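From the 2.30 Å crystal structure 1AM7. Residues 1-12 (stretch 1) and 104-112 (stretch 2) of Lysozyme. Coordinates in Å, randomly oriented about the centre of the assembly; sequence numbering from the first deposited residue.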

# COMPACT_ATOMS: atom_id res chain seq x y z
N MET A 1 25.71 -11.80 21.36
CA MET A 1 24.96 -10.67 21.95
C MET A 1 25.59 -9.37 21.46
O MET A 1 26.82 -9.27 21.36
N VAL A 2 24.74 -8.43 21.05
CA VAL A 2 25.15 -7.10 20.59
C VAL A 2 25.71 -6.37 21.81
O VAL A 2 25.22 -6.54 22.92
N GLU A 3 26.75 -5.58 21.61
CA GLU A 3 27.35 -4.85 22.71
C GLU A 3 26.50 -3.69 23.21
O GLU A 3 25.81 -3.01 22.45
N ILE A 4 26.54 -3.43 24.50
CA ILE A 4 25.78 -2.33 25.03
C ILE A 4 26.70 -1.16 25.26
O ILE A 4 27.85 -1.36 25.64
N ASN A 5 26.25 0.04 24.93
CA ASN A 5 27.04 1.24 25.16
C ASN A 5 26.04 2.23 25.70
O ASN A 5 24.85 1.91 25.79
N ASN A 6 26.49 3.42 26.07
CA ASN A 6 25.57 4.38 26.65
C ASN A 6 24.38 4.83 25.79
O ASN A 6 23.27 5.03 26.30
N GLN A 7 24.60 4.94 24.48
CA GLN A 7 23.54 5.37 23.57
C GLN A 7 22.48 4.29 23.48
O GLN A 7 21.29 4.57 23.57
N ARG A 8 22.94 3.04 23.36
CA ARG A 8 22.06 1.89 23.26
C ARG A 8 21.29 1.65 24.55
O ARG A 8 20.10 1.33 24.51
N LYS A 9 21.95 1.84 25.69
CA LYS A 9 21.30 1.65 26.98
C LYS A 9 20.19 2.68 27.11
O LYS A 9 19.07 2.35 27.49
N ALA A 10 20.50 3.93 26.78
CA ALA A 10 19.51 5.00 26.83
C ALA A 10 18.31 4.69 25.90
O ALA A 10 17.15 5.00 26.23
N PHE A 11 18.56 4.05 24.76
CA PHE A 11 17.47 3.70 23.86
C PHE A 11 16.60 2.62 24.49
O PHE A 11 15.38 2.68 24.39
N LEU A 12 17.22 1.62 25.12
CA LEU A 12 16.45 0.56 25.78
C LEU A 12 15.60 1.13 26.93
O LEU A 12 14.46 0.72 27.13
N ALA A 104 19.19 0.09 12.77
CA ALA A 104 19.11 1.29 13.60
C ALA A 104 20.26 1.54 14.57
O ALA A 104 20.36 2.63 15.15
N LEU A 105 21.15 0.56 14.74
CA LEU A 105 22.29 0.75 15.66
C LEU A 105 23.16 1.97 15.32
O LEU A 105 23.48 2.76 16.20
N PRO A 106 23.56 2.12 14.05
CA PRO A 106 24.39 3.29 13.70
C PRO A 106 23.63 4.59 14.01
O PRO A 106 24.22 5.55 14.52
N MET A 107 22.32 4.60 13.76
CA MET A 107 21.48 5.77 14.01
C MET A 107 21.47 6.11 15.51
O MET A 107 21.57 7.29 15.89
N ILE A 108 21.33 5.08 16.34
CA ILE A 108 21.33 5.26 17.79
C ILE A 108 22.71 5.74 18.27
O ILE A 108 22.82 6.73 18.98
N ASP A 109 23.76 5.07 17.83
CA ASP A 109 25.10 5.44 18.21
C ASP A 109 25.42 6.89 17.86
O ASP A 109 26.05 7.59 18.67
N ARG A 110 25.02 7.33 16.68
CA ARG A 110 25.31 8.70 16.27
C ARG A 110 24.36 9.78 16.81
O ARG A 110 24.63 10.97 16.66
N GLY A 111 23.27 9.37 17.44
CA GLY A 111 22.33 10.35 17.98
C GLY A 111 21.14 10.71 17.11
O GLY A 111 20.40 11.63 17.44
N ASP A 112 20.93 10.00 16.00
CA ASP A 112 19.79 10.27 15.13
C ASP A 112 18.63 9.44 15.65
O ASP A 112 18.18 8.48 15.00

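The helix that begins at Asn6 and the short helix of stretch 2 cross nearly at right angles (103° between their N-to-C directions), with axes 8.5 Å apart at closest approach. The contact is a patch of 449 Å² (both sides summed), made by a few side chains from each helix and from the loop before the first.

Walking along stretch 2, Leu105 is the first to reach across. In the m, t rotamer, Leu105 CD1 comes within 4.1 Å of Val2 CG1, an apolar contact with a loop residue whose chi1 is t. Leu105 CD2 lies over one face of the Arg8 guanidinium, 3.8 Å from Arg8 NE. Leucine thus covers the flat, poorly hydrated face of the arginine and leaves the edge free for a charged partner.

Pro106 points away and Met107 is out of reach, so the next inward position is Ile108, roughly one helical turn on. It is buried, m, t, and gives the largest covered area of any residue here. Ile108 CD1 sits over the face of the Phe11 ring, 3.6 Å from Phe11 CG and, as a CH-pi contact, 3.6 Å from the ring centroid, only 13° off the normal. Phe11, with chi1 t, points toward this helix and offers that face. Ile108 CG2 packs 4.0 Å from Gln7 CB and 4.2 Å from Arg8 CG, against the first turn of the opposing helix.

Asp109 follows as the polar hub. Its CB points sideways, but the m rotamer brings the carboxylate nearer. Arg8, m, t, t, meets it edge-on in a two-pronged salt bridge: Arg8 NE donates to Asp109 OD1 at 3.0 Å and Arg8 NH2 to Asp109 OD2 at 2.7 Å. Asp109 OD1 also accepts from Asn5 ND2 at 3.0 Å. Asn5, with chi1 p, does double duty, since Asn5 OD1 caps the helix by accepting from Arg8 N at 2.9 Å. Arg8 NH1 in turn donates to Glu3 O at 2.9 Å, tying the preceding loop to the same arginine.

Arg110 points away. Gly111 follows the helix in a Schellman motif with positive phi, a backbone shape that itself calls for glycine. Beside it, Gln7, m, m, points inward, and Gln7 NE2 donates to Ile108 O at 3.1 Å; the same Gln7 NE2 lies 3.9 Å from Gly111 CA. A side-chain amide thus joins the carbonyl that Gly111 N also bonds.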

# COMPACT_ATOMS: atom_id res chain seq x y z
CB MET A 1 25.00 -10.74 23.49
CG MET A 1 24.16 -9.64 24.18
SD MET A 1 24.14 -9.62 26.01
CE MET A 1 23.15 -8.12 26.36
CB VAL A 2 23.94 -6.29 20.02
CG1 VAL A 2 24.22 -4.80 20.01
CG2 VAL A 2 23.60 -6.77 18.65
CB GLU A 3 28.72 -4.35 22.27
CG GLU A 3 29.36 -3.47 23.28
CD GLU A 3 30.81 -3.31 23.03
OE1 GLU A 3 31.46 -4.31 22.61
OE2 GLU A 3 31.30 -2.18 23.26
CB ILE A 4 25.13 -2.69 26.38
CG1 ILE A 4 24.24 -3.92 26.22
CG2 ILE A 4 24.28 -1.53 26.88
CD1 ILE A 4 23.49 -4.34 27.49
CB ASN A 5 27.80 1.75 23.92
CG ASN A 5 26.90 2.19 22.78
OD1 ASN A 5 25.82 2.78 22.98
ND2 ASN A 5 27.36 1.95 21.56
CB ASN A 6 26.34 5.58 27.19
CG ASN A 6 25.64 6.19 28.38
OD1 ASN A 6 25.33 5.50 29.35
ND2 ASN A 6 25.34 7.48 28.29
CB GLN A 7 24.13 5.67 22.20
CG GLN A 7 24.95 6.96 22.16
CD GLN A 7 24.10 8.20 22.33
OE1 GLN A 7 24.00 8.73 23.43
NE2 GLN A 7 23.49 8.65 21.26
CB ARG A 8 22.87 0.66 22.88
CG ARG A 8 23.49 0.85 21.50
CD ARG A 8 24.40 -0.27 21.14
NE ARG A 8 25.21 0.10 19.99
CZ ARG A 8 26.00 -0.74 19.34
NH1 ARG A 8 26.09 -2.00 19.75
NH2 ARG A 8 26.68 -0.34 18.28
CB LYS A 9 22.27 1.85 28.14
CG LYS A 9 21.64 1.50 29.47
CD LYS A 9 22.37 2.16 30.64
CE LYS A 9 21.82 1.69 32.00
NZ LYS A 9 20.45 2.16 32.36
CB ALA A 10 20.16 6.34 26.47
CB PHE A 11 18.01 3.22 22.51
CG PHE A 11 16.98 3.21 21.42
CD1 PHE A 11 16.69 4.38 20.72
CD2 PHE A 11 16.31 2.04 21.07
CE1 PHE A 11 15.75 4.39 19.68
CE2 PHE A 11 15.37 2.03 20.02
CZ PHE A 11 15.09 3.21 19.33
CB LEU A 12 17.36 -0.55 26.28
CG LEU A 12 18.04 -1.40 25.20
CD1 LEU A 12 18.92 -2.44 25.88
CD2 LEU A 12 16.99 -2.09 24.32
CB ALA A 104 17.78 1.35 14.36
CB LEU A 105 23.16 -0.49 15.76
CG LEU A 105 22.58 -1.68 16.54
CD1 LEU A 105 23.60 -2.80 16.53
CD2 LEU A 105 22.27 -1.27 17.96
CB PRO A 106 24.61 3.13 12.20
CG PRO A 106 24.58 1.63 12.01
CD PRO A 106 23.40 1.23 12.88
CB MET A 107 20.06 5.52 13.53
CG MET A 107 19.94 5.22 12.05
SD MET A 107 18.25 4.73 11.71
CE MET A 107 18.36 4.07 10.06
CB ILE A 108 20.95 3.94 18.51
CG1 ILE A 108 19.48 3.60 18.23
CG2 ILE A 108 21.19 4.08 20.01
CD1 ILE A 108 19.08 2.22 18.68
CB ASP A 109 26.13 4.54 17.54
CG ASP A 109 26.16 3.14 18.11
OD1 ASP A 109 25.65 2.92 19.23
OD2 ASP A 109 26.74 2.26 17.45
CB ARG A 110 25.47 8.82 14.74
CG ARG A 110 24.18 8.89 13.96
CD ARG A 110 24.45 9.11 12.48
NE ARG A 110 24.56 7.86 11.72
CZ ARG A 110 23.62 7.36 10.92
NH1 ARG A 110 22.46 7.99 10.74
NH2 ARG A 110 23.85 6.23 10.25
CB ASP A 112 20.12 9.88 13.68
CG ASP A 112 21.01 10.90 12.99
OD1 ASP A 112 20.94 12.10 13.34
OD2 ASP A 112 21.79 10.51 12.09